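Local coordinates for CYTH domain-containing protein (PDB 2DC4) that is of uncharacterised function but belongs to the CYTH family, whose members typically act on triphosphate-containing substrates inside a closed antiparallel barrel, at residues 27-35 against 44-52. Numbering follows the deposited sequence.
Sequences GIEEQEDVY and LRVRKINNT
Residues 27-35 and 44-52 pair as the two arms of an antiparallel beta hairpin in the wall of the eight-stranded CYTH barrel. Regular pairing is established by Val-34 N to Val-46 O at 2.9 Å and by the matching bonds between Glu-32 and Lys-48. Past the strand end, Asn-51 continues the pairing with its side-chain amide: ND2 donates to Ile-28 O at 2.8 Å, and OD1 accepts Glu-30 N at 2.9 Å in a nearly straight bond (178°).

Val-34 and Val-46 pack on helix 80-89; the opposite, largely polar face, with Gln-31, Asp-33, Tyr-35, Arg-45, Arg-47 and Ile-49, probably looks into the barrel. Arg-47 grips Asp-33 side-on, NE to OD1 at 2.7 Å and NH2 to OD2 at 2.9 Å; a bend at chi3 (-64°) turns its guanidinium to meet the carboxylate. Gln-31 OE1 lies over that guanidinium's face, planes 28° apart. Arg-45 lays CB over the Tyr-35 ring centre, 3.8 Å from the centroid, while its NH1 donates to Tyr-35 OH at 2.9 Å. Were Arg-47 replaced by an alanine, Asp-33 would probably lose its two-pronged partner and the Gln-31 amide its stacking surface. With Lys-100 hydrogen-bonded to Gln-31 OE1, this buried network of Arg-45, Arg-47 and Lys-100 around the Asp-33 carboxylate is consistent with the anion-binding tunnel of CYTH relatives.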
ATOM      1  N   GLY A  27      -6.542 -24.238  -2.489  1.00 20.51           N
ATOM      2  CA  GLY A  27      -5.093 -24.173  -2.514  1.00 20.84           C
ATOM      3  C   GLY A  27      -4.482 -23.962  -1.141  1.00 20.81           C
ATOM      4  O   GLY A  27      -5.196 -23.788  -0.146  1.00 20.27           O
ATOM      5  N   ILE A  28      -3.153 -23.984  -1.085  1.00 19.77           N
ATOM      6  CA  ILE A  28      -2.411 -23.779   0.154  1.00 18.81           C
ATOM      7  C   ILE A  28      -1.661 -22.460   0.039  1.00 20.29           C
ATOM      8  O   ILE A  28      -1.091 -22.160  -1.012  1.00 20.27           O
ATOM      9  CB  ILE A  28      -1.375 -24.902   0.383  1.00 22.88           C
ATOM     10  CG1 ILE A  28      -2.088 -26.240   0.579  1.00 23.69           C
ATOM     11  CG2 ILE A  28      -0.506 -24.577   1.602  1.00 22.87           C
ATOM     12  CD1 ILE A  28      -1.144 -27.431   0.621  1.00 27.01           C
ATOM     13  N   GLU A  29      -1.683 -21.664   1.102  1.00 18.12           N
ATOM     14  CA  GLU A  29      -0.967 -20.389   1.116  1.00 17.87           C
ATOM     15  C   GLU A  29       0.007 -20.353   2.290  1.00 19.26           C
ATOM     16  O   GLU A  29      -0.396 -20.535   3.438  1.00 18.75           O
ATOM     17  CB  GLU A  29      -1.940 -19.206   1.231  1.00 19.35           C
ATOM     18  CG  GLU A  29      -2.821 -18.996   0.000  1.00 21.73           C
ATOM     19  CD  GLU A  29      -3.715 -17.768   0.100  1.00 23.80           C
ATOM     20  OE1 GLU A  29      -3.795 -17.162   1.189  1.00 26.09           O
ATOM     21  OE2 GLU A  29      -4.353 -17.413  -0.917  1.00 26.11           O
ATOM     22  N   GLU A  30       1.286 -20.135   1.997  1.00 19.02           N
ATOM     23  CA  GLU A  30       2.299 -20.034   3.044  1.00 20.42           C
ATOM     24  C   GLU A  30       2.389 -18.541   3.314  1.00 19.95           C
ATOM     25  O   GLU A  30       2.970 -17.788   2.529  1.00 19.77           O
ATOM     26  CB  GLU A  30       3.635 -20.589   2.550  1.00 23.63           C
ATOM     27  CG  GLU A  30       3.552 -22.061   2.158  1.00 30.84           C
ATOM     28  CD  GLU A  30       4.895 -22.649   1.784  1.00 35.82           C
ATOM     29  OE1 GLU A  30       5.812 -22.611   2.631  1.00 39.72           O
ATOM     30  OE2 GLU A  30       5.033 -23.153   0.647  1.00 39.72           O
ATOM     31  N   GLN A  31       1.802 -18.116   4.430  1.00 18.92           N
ATOM     32  CA  GLN A  31       1.732 -16.703   4.771  1.00 20.13           C
ATOM     33  C   GLN A  31       2.643 -16.222   5.887  1.00 19.89           C
ATOM     34  O   GLN A  31       2.939 -16.946   6.837  1.00 21.17           O
ATOM     35  CB  GLN A  31       0.290 -16.347   5.146  1.00 20.36           C
ATOM     36  CG  GLN A  31      -0.775 -17.004   4.274  1.00 21.41           C
ATOM     37  CD  GLN A  31      -2.177 -16.661   4.730  1.00 22.00           C
ATOM     38  OE1 GLN A  31      -2.437 -16.546   5.928  1.00 25.86           O
ATOM     39  NE2 GLN A  31      -3.095 -16.502   3.776  1.00 21.68           N
ATOM     40  N   GLU A  32       3.074 -14.974   5.757  1.00 19.78           N
ATOM     41  CA  GLU A  32       3.908 -14.330   6.761  1.00 20.31           C
ATOM     42  C   GLU A  32       3.308 -12.942   6.929  1.00 21.14           C
ATOM     43  O   GLU A  32       3.326 -12.140   5.991  1.00 18.63           O
ATOM     44  CB  GLU A  32       5.360 -14.220   6.283  1.00 23.62           C
ATOM     45  CG  GLU A  32       6.293 -13.597   7.316  1.00 28.55           C
ATOM     46  CD  GLU A  32       7.740 -13.539   6.856  1.00 33.99           C
ATOM     47  OE1 GLU A  32       8.249 -14.567   6.362  1.00 36.32           O
ATOM     48  OE2 GLU A  32       8.370 -12.469   7.003  1.00 36.15           O
ATOM     49  N   ASP A  33       2.754 -12.678   8.111  1.00 18.54           N
ATOM     50  CA  ASP A  33       2.130 -11.392   8.406  1.00 20.71           C
ATOM     51  C   ASP A  33       2.914 -10.579   9.414  1.00 20.94           C
ATOM     52  O   ASP A  33       3.241 -11.068  10.491  1.00 22.69           O
ATOM     53  CB  ASP A  33       0.724 -11.577   8.984  1.00 21.39           C
ATOM     54  CG  ASP A  33      -0.185 -12.375   8.086  1.00 24.51           C
ATOM     55  OD1 ASP A  33       0.060 -12.405   6.867  1.00 24.59           O
ATOM     56  OD2 ASP A  33      -1.159 -12.962   8.609  1.00 26.87           O
ATOM     57  N   VAL A  34       3.209  -9.331   9.067  1.00 19.07           N
ATOM     58  CA  VAL A  34       3.905  -8.444   9.987  1.00 18.92           C
ATOM     59  C   VAL A  34       2.856  -7.459  10.499  1.00 18.69           C
ATOM     60  O   VAL A  34       2.321  -6.642   9.742  1.00 18.90           O
ATOM     61  CB  VAL A  34       5.062  -7.686   9.294  1.00 19.19           C
ATOM     62  CG1 VAL A  34       5.648  -6.653  10.241  1.00 18.69           C
ATOM     63  CG2 VAL A  34       6.130  -8.668   8.863  1.00 19.04           C
ATOM     64  N   TYR A  35       2.536  -7.564  11.785  1.00 18.79           N
ATOM     65  CA  TYR A  35       1.533  -6.699  12.397  1.00 19.36           C
ATOM     66  C   TYR A  35       2.106  -5.431  12.992  1.00 19.16           C
ATOM     67  O   TYR A  35       3.217  -5.425  13.512  1.00 19.61           O
ATOM     68  CB  TYR A  35       0.778  -7.440  13.503  1.00 19.90           C
ATOM     69  CG  TYR A  35      -0.263  -8.414  13.008  1.00 19.04           C
ATOM     70  CD1 TYR A  35       0.100  -9.668  12.526  1.00 21.67           C
ATOM     71  CD2 TYR A  35      -1.616  -8.079  13.032  1.00 22.02           C
ATOM     72  CE1 TYR A  35      -0.860 -10.570  12.081  1.00 21.19           C
ATOM     73  CE2 TYR A  35      -2.587  -8.972  12.587  1.00 21.15           C
ATOM     74  CZ  TYR A  35      -2.202 -10.214  12.117  1.00 22.47           C
ATOM     75  OH  TYR A  35      -3.157 -11.098  11.673  1.00 23.89           O
ATOM     76  N   LEU A  44      -3.554  -3.903  11.904  1.00 20.43           N
ATOM     77  CA  LEU A  44      -2.877  -3.508  10.671  1.00 19.23           C
ATOM     78  C   LEU A  44      -1.747  -4.486  10.412  1.00 19.23           C
ATOM     79  O   LEU A  44      -0.926  -4.746  11.292  1.00 20.34           O
ATOM     80  CB  LEU A  44      -2.294  -2.093  10.780  1.00 19.58           C
ATOM     81  CG  LEU A  44      -1.506  -1.591   9.558  1.00 19.45           C
ATOM     82  CD1 LEU A  44      -2.412  -1.541   8.335  1.00 21.69           C
ATOM     83  CD2 LEU A  44      -0.936  -0.214   9.853  1.00 21.25           C
ATOM     84  N   ARG A  45      -1.694  -5.030   9.206  1.00 18.38           N
ATOM     85  CA  ARG A  45      -0.622  -5.960   8.896  1.00 17.60           C
ATOM     86  C   ARG A  45      -0.269  -5.939   7.425  1.00 17.83           C
ATOM     87  O   ARG A  45      -1.062  -5.514   6.580  1.00 18.40           O
ATOM     88  CB  ARG A  45      -1.023  -7.390   9.271  1.00 19.01           C
ATOM     89  CG  ARG A  45      -2.057  -7.967   8.329  1.00 23.14           C
ATOM     90  CD  ARG A  45      -2.523  -9.364   8.705  1.00 23.67           C
ATOM     91  NE  ARG A  45      -3.535  -9.815   7.754  1.00 26.57           N
ATOM     92  CZ  ARG A  45      -4.632 -10.484   8.088  1.00 26.65           C
ATOM     93  NH1 ARG A  45      -4.868 -10.786   9.357  1.00 28.17           N
ATOM     94  NH2 ARG A  45      -5.503 -10.836   7.150  1.00 29.84           N
ATOM     95  N   VAL A  46       0.943  -6.388   7.137  1.00 16.17           N
ATOM     96  CA  VAL A  46       1.425  -6.513   5.775  1.00 15.51           C
ATOM     97  C   VAL A  46       1.629  -8.011   5.611  1.00 15.87           C
ATOM     98  O   VAL A  46       2.400  -8.625   6.352  1.00 16.15           O
ATOM     99  CB  VAL A  46       2.770  -5.806   5.559  1.00 15.22           C
ATOM    100  CG1 VAL A  46       3.317  -6.164   4.183  1.00 13.71           C
ATOM    101  CG2 VAL A  46       2.597  -4.303   5.696  1.00 14.72           C
ATOM    102  N   ARG A  47       0.925  -8.598   4.655  1.00 13.51           N
ATOM    103  CA  ARG A  47       1.026 -10.032   4.409  1.00 15.16           C
ATOM    104  C   ARG A  47       1.783 -10.387   3.139  1.00 15.44           C
ATOM    105  O   ARG A  47       1.616  -9.746   2.102  1.00 16.56           O
ATOM    106  CB  ARG A  47      -0.373 -10.652   4.323  1.00 17.52           C
ATOM    107  CG  ARG A  47      -0.386 -12.068   3.745  1.00 17.87           C
ATOM    108  CD  ARG A  47      -1.756 -12.731   3.892  1.00 20.24           C
ATOM    109  NE  ARG A  47      -2.114 -12.911   5.296  1.00 21.20           N
ATOM    110  CZ  ARG A  47      -3.327 -13.255   5.724  1.00 22.38           C
ATOM    111  NH1 ARG A  47      -4.308 -13.457   4.857  1.00 22.80           N
ATOM    112  NH2 ARG A  47      -3.556 -13.394   7.021  1.00 23.42           N
ATOM    113  N   LYS A  48       2.625 -11.410   3.253  1.00 15.73           N
ATOM    114  CA  LYS A  48       3.383 -11.951   2.132  1.00 16.93           C
ATOM    115  C   LYS A  48       2.976 -13.416   1.990  1.00 19.13           C
ATOM    116  O   LYS A  48       2.983 -14.164   2.969  1.00 19.93           O
ATOM    117  CB  LYS A  48       4.888 -11.883   2.404  1.00 20.62           C
ATOM    118  CG  LYS A  48       5.469 -10.493   2.333  1.00 23.79           C
ATOM    119  CD  LYS A  48       6.960 -10.483   2.649  1.00 30.22           C
ATOM    120  CE  LYS A  48       7.232 -10.696   4.135  1.00 32.00           C
ATOM    121  NZ  LYS A  48       8.680 -10.562   4.465  1.00 38.62           N
ATOM    122  N   ILE A  49       2.589 -13.817   0.784  1.00 17.60           N
ATOM    123  CA  ILE A  49       2.231 -15.205   0.531  1.00 18.24           C
ATOM    124  C   ILE A  49       3.418 -15.673  -0.286  1.00 19.64           C
ATOM    125  O   ILE A  49       3.501 -15.441  -1.486  1.00 19.44           O
ATOM    126  CB  ILE A  49       0.946 -15.330  -0.279  1.00 19.46           C
ATOM    127  CG1 ILE A  49      -0.159 -14.503   0.387  1.00 21.32           C
ATOM    128  CG2 ILE A  49       0.516 -16.800  -0.340  1.00 18.37           C
ATOM    129  CD1 ILE A  49      -1.500 -14.568  -0.326  1.00 25.30           C
ATOM    130  N   ASN A  50       4.347 -16.324   0.392  1.00 21.04           N
ATOM    131  CA  ASN A  50       5.580 -16.757  -0.234  1.00 23.33           C
ATOM    132  C   ASN A  50       5.532 -17.751  -1.383  1.00 24.42           C
ATOM    133  O   ASN A  50       6.433 -17.753  -2.227  1.00 25.61           O
ATOM    134  CB  ASN A  50       6.522 -17.228   0.868  1.00 26.31           C
ATOM    135  CG  ASN A  50       6.655 -16.195   1.972  1.00 31.42           C
ATOM    136  OD1 ASN A  50       7.402 -15.224   1.846  1.00 35.87           O
ATOM    137  ND2 ASN A  50       5.955 -16.421   3.079  1.00 35.51           N
ATOM    138  N   ASN A  51       4.495 -18.579  -1.445  1.00 22.83           N
ATOM    139  CA  ASN A  51       4.406 -19.555  -2.522  1.00 21.60           C
ATOM    140  C   ASN A  51       3.603 -19.075  -3.731  1.00 22.61           C
ATOM    141  O   ASN A  51       3.592 -19.736  -4.768  1.00 24.35           O
ATOM    142  CB  ASN A  51       3.819 -20.873  -1.994  1.00 21.31           C
ATOM    143  CG  ASN A  51       2.403 -20.716  -1.489  1.00 20.12           C
ATOM    144  OD1 ASN A  51       2.102 -19.784  -0.751  1.00 19.98           O
ATOM    145  ND2 ASN A  51       1.524 -21.638  -1.881  1.00 22.46           N
ATOM    146  N   THR A  52       2.939 -17.927  -3.610  1.00 22.10           N
ATOM    147  CA  THR A  52       2.148 -17.407  -4.728  1.00 22.96           C
ATOM    148  C   THR A  52       2.683 -16.080  -5.254  1.00 24.08           C
ATOM    149  O   THR A  52       2.276 -15.620  -6.324  1.00 25.56           O
ATOM    150  CB  THR A  52       0.673 -17.188  -4.342  1.00 23.06           C
ATOM    151  OG1 THR A  52       0.576 -16.102  -3.412  1.00 23.28           O
ATOM    152  CG2 THR A  52       0.092 -18.445  -3.721  1.00 24.69           C
TER
HETATM  153  O   HOH W   1       4.842  -9.782   5.716  1.00 22.77           O